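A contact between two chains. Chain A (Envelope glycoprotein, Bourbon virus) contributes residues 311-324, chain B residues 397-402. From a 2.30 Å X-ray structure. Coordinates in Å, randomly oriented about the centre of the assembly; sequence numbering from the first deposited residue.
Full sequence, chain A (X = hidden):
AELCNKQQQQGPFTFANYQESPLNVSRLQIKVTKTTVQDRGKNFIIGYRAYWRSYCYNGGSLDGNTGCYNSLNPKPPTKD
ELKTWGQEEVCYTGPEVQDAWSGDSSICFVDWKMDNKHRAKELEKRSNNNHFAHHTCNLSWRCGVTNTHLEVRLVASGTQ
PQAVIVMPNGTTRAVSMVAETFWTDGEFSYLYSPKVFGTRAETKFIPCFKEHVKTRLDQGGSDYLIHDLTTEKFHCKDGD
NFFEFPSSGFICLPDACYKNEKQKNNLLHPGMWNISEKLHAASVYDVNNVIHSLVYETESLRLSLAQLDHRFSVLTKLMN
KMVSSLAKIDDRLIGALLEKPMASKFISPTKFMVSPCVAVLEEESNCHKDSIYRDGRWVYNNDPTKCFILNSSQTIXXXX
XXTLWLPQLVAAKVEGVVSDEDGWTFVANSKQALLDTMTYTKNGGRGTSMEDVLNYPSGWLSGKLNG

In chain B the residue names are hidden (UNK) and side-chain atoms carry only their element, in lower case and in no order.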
# COMPACT_ATOMS: atom_id res chain seq x y z
N ARG A 311 20.42 28.29 17.44
CA ARG A 311 21.49 28.14 18.42
C ARG A 311 22.84 28.54 17.82
O ARG A 311 23.63 29.24 18.46
CB ARG A 311 21.54 26.70 18.93
CG ARG A 311 20.35 26.30 19.79
CD ARG A 311 20.56 24.93 20.41
NE ARG A 311 19.51 24.59 21.36
CZ ARG A 311 19.50 23.49 22.10
NH1 ARG A 311 20.49 22.61 22.02
NH2 ARG A 311 18.49 23.26 22.94
N PHE A 312 23.10 28.12 16.58
CA PHE A 312 24.35 28.49 15.93
C PHE A 312 24.44 29.99 15.69
O PHE A 312 25.53 30.57 15.74
CB PHE A 312 24.50 27.74 14.61
CG PHE A 312 25.22 26.42 14.74
CD1 PHE A 312 26.57 26.39 15.04
CD2 PHE A 312 24.55 25.23 14.54
CE1 PHE A 312 27.24 25.18 15.16
CE2 PHE A 312 25.22 24.03 14.66
CZ PHE A 312 26.56 24.01 14.97
N SER A 313 23.30 30.64 15.41
CA SER A 313 23.30 32.09 15.25
C SER A 313 23.62 32.79 16.56
O SER A 313 24.37 33.77 16.58
CB SER A 313 21.95 32.55 14.71
OG SER A 313 21.94 33.95 14.48
N VAL A 314 23.07 32.29 17.66
CA VAL A 314 23.37 32.84 18.98
C VAL A 314 24.85 32.66 19.30
O VAL A 314 25.49 33.56 19.85
CB VAL A 314 22.46 32.19 20.04
CG1 VAL A 314 23.02 32.42 21.44
CG2 VAL A 314 21.05 32.74 19.92
N LEU A 315 25.41 31.50 18.95
CA LEU A 315 26.81 31.24 19.26
C LEU A 315 27.73 32.19 18.50
O LEU A 315 28.71 32.70 19.06
CB LEU A 315 27.16 29.79 18.95
CG LEU A 315 26.66 28.73 19.93
CD1 LEU A 315 27.37 27.42 19.69
CD2 LEU A 315 26.85 29.19 21.37
N THR A 316 27.44 32.43 17.22
CA THR A 316 28.31 33.30 16.44
C THR A 316 28.24 34.74 16.93
O THR A 316 29.23 35.47 16.86
CB THR A 316 27.95 33.24 14.95
OG1 THR A 316 26.59 33.63 14.76
CG2 THR A 316 28.15 31.83 14.42
N LYS A 317 27.07 35.17 17.42
CA LYS A 317 26.96 36.51 17.99
C LYS A 317 27.77 36.62 19.28
O LYS A 317 28.47 37.61 19.50
CB LYS A 317 25.50 36.85 18.24
CG LYS A 317 24.66 36.92 16.98
CD LYS A 317 23.23 37.31 17.28
CE LYS A 317 22.41 37.39 16.00
NZ LYS A 317 20.99 37.69 16.29
N LEU A 318 27.68 35.61 20.14
CA LEU A 318 28.46 35.60 21.37
C LEU A 318 29.95 35.57 21.06
O LEU A 318 30.73 36.33 21.64
CB LEU A 318 28.06 34.41 22.24
CG LEU A 318 26.64 34.40 22.79
CD1 LEU A 318 26.39 33.12 23.59
CD2 LEU A 318 26.39 35.62 23.66
N MET A 319 30.36 34.69 20.14
CA MET A 319 31.78 34.54 19.83
C MET A 319 32.34 35.77 19.14
O MET A 319 33.51 36.10 19.33
CB MET A 319 31.99 33.29 18.97
CG MET A 319 31.78 31.98 19.73
SD MET A 319 32.11 30.51 18.75
CE MET A 319 33.88 30.67 18.47
N ASN A 320 31.53 36.45 18.33
CA ASN A 320 31.98 37.69 17.71
C ASN A 320 32.33 38.74 18.76
O ASN A 320 33.37 39.40 18.67
CB ASN A 320 30.91 38.22 16.75
CG ASN A 320 31.08 37.71 15.33
OD1 ASN A 320 32.16 37.27 14.94
ND2 ASN A 320 30.01 37.77 14.54
N LYS A 321 31.47 38.90 19.77
CA LYS A 321 31.75 39.84 20.85
C LYS A 321 32.93 39.38 21.70
O LYS A 321 33.71 40.20 22.19
CB LYS A 321 30.52 40.04 21.72
CG LYS A 321 29.27 40.48 20.99
CD LYS A 321 28.05 40.36 21.89
CE LYS A 321 26.78 40.76 21.18
NZ LYS A 321 26.78 42.20 20.84
N MET A 322 33.04 38.07 21.93
CA MET A 322 34.15 37.55 22.73
C MET A 322 35.49 37.79 22.06
O MET A 322 36.47 38.14 22.72
CB MET A 322 33.96 36.06 23.00
CG MET A 322 32.83 35.71 23.93
SD MET A 322 32.56 33.93 23.99
CE MET A 322 34.18 33.37 24.50
N VAL A 323 35.55 37.60 20.74
CA VAL A 323 36.79 37.84 20.02
C VAL A 323 37.08 39.34 19.97
O VAL A 323 38.24 39.76 20.11
CB VAL A 323 36.72 37.22 18.61
CG1 VAL A 323 37.65 37.93 17.66
CG2 VAL A 323 37.06 35.74 18.68
N SER A 324 36.05 40.16 19.79
CA SER A 324 36.25 41.60 19.79
C SER A 324 36.85 42.08 21.11
O SER A 324 37.62 43.04 21.13
CB SER A 324 34.92 42.31 19.53
OG SER A 324 35.10 43.72 19.44
N UNK B 397 34.20 37.80 8.37
CA UNK B 397 33.41 36.62 8.72
C UNK B 397 34.34 35.54 9.25
O UNK B 397 35.07 34.91 8.49
o UNK B 397 31.50 34.64 9.00
c UNK B 397 31.47 35.22 7.90
o UNK B 397 30.52 35.09 7.09
c UNK B 397 32.63 36.11 7.51
N UNK B 398 34.30 35.33 10.57
CA UNK B 398 35.07 34.25 11.18
C UNK B 398 34.43 32.88 10.99
O UNK B 398 35.08 31.87 11.26
c UNK B 398 35.71 36.13 14.55
c UNK B 398 37.39 35.82 12.70
c UNK B 398 35.24 34.52 12.68
c UNK B 398 35.91 35.84 13.06
N UNK B 399 33.18 32.83 10.54
CA UNK B 399 32.43 31.58 10.46
C UNK B 399 32.16 31.12 9.04
O UNK B 399 32.19 29.92 8.78
c UNK B 399 31.16 34.32 13.95
c UNK B 399 31.01 33.73 12.72
c UNK B 399 31.65 31.63 13.65
c UNK B 399 31.56 33.57 15.04
c UNK B 399 31.25 32.37 12.56
c UNK B 399 31.10 31.73 11.21
c UNK B 399 31.80 32.22 14.89
N UNK B 400 31.90 32.04 8.11
CA UNK B 400 31.55 31.69 6.74
C UNK B 400 30.37 30.73 6.72
O UNK B 400 30.32 29.79 5.92
c UNK B 400 33.96 32.02 6.03
o UNK B 400 35.02 31.63 6.51
c UNK B 400 32.75 31.11 5.98
n UNK B 400 33.80 33.24 5.52
N UNK B 401 29.42 30.95 7.62
CA UNK B 401 28.24 30.10 7.72
C UNK B 401 27.21 30.52 6.68
O UNK B 401 26.94 31.71 6.49
c UNK B 401 29.44 28.60 9.82
c UNK B 401 30.12 27.88 10.79
c UNK B 401 27.63 30.19 9.12
c UNK B 401 27.98 29.47 11.49
c UNK B 401 28.65 28.75 12.46
c UNK B 401 29.72 27.95 12.10
c UNK B 401 28.37 29.41 10.16
N UNK B 402 26.65 29.53 6.00
CA UNK B 402 25.62 29.75 5.00
C UNK B 402 24.27 29.32 5.55
O UNK B 402 24.17 28.72 6.62
c UNK B 402 27.32 29.36 3.14
c UNK B 402 27.49 30.87 3.01
n UNK B 402 29.50 32.35 3.23
c UNK B 402 25.95 29.01 3.70
c UNK B 402 28.85 31.26 2.45

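Position 397 of chain B carries four side-chain atoms: two carbons, the second bearing two oxygens. None comes within contact distance of chain A. A short carboxylate of this kind is aspartate, Asp B397. Its work lies within its own chain, where OD1 accepts hydrogen bonds from the backbone N of position 399 at 2.9 Å and from the backbone N of position 400 at 2.8 Å.

Position 398 has four carbons, forked at the second, and its CA-to-CB bond points toward the helix. One end carbon lies 4.1 Å from Val A323 CG1, an apolar contact, and 3.7 Å from Asn A320 OD1. This is leucine, Leu B398, in the m, t rotamer, and the carbon is CD1. A branched aliphatic side chain suits the first of these neighbours and gives the second no hydrogen-bonding partner.

At position 399 one carbon leads to a ring of six carbons with no further atom attached. Thr A316 CG2 sits 3.5 Å from the ring centroid, only 8° off the ring normal, a CH-pi contact in which a methyl group rests on the aromatic face. At the ring edge, one carbon lies 4.0 Å from Met A319 CB and another 3.3 Å from Asn A320 OD1. The bare ring makes the residue phenylalanine rather than tyrosine, Phe B399, and these carbons CZ and CE2. The helix covers more of this residue than of any other in the segment.

Position 400 shows two carbons, the second carrying one oxygen and one nitrogen, exposed and out of reach of the helix. The amide is asparagine, Asn B400, a polar side chain easily accommodated here. Its phi/psi of 54/38 is a left-handed conformation, which asparagine tolerates better than most residues.

Position 401 again has one carbon and a six-carbon ring without substituent. One ring carbon lies 3.7 Å from Thr A316 CG2 and 4.1 Å from Phe A312 CD1. This is Phe B401, the carbon CE2; the two phenyl rings pair obliquely, with centroids 6.0 Å apart. A flat, apolar ring meets both neighbours without bringing a polar group that would need a partner.

Position 402 has four carbons in a row ending in nitrogen, exposed and not reaching the helix. It is Lys B402, whose charge stays clear of the apolar contact.

The contact works by packing alone, with no hydrogen bond between the stretches. Phe A312, Thr A316, Met A319, Asn A320 and Val A323 offer a stripe along the helix, which Phe B401, Phe B399 and Leu B398 cover in turn. The cost is Asn A320 OD1, buried without a partner.

Chain B, residues 397-402: DLFNFK
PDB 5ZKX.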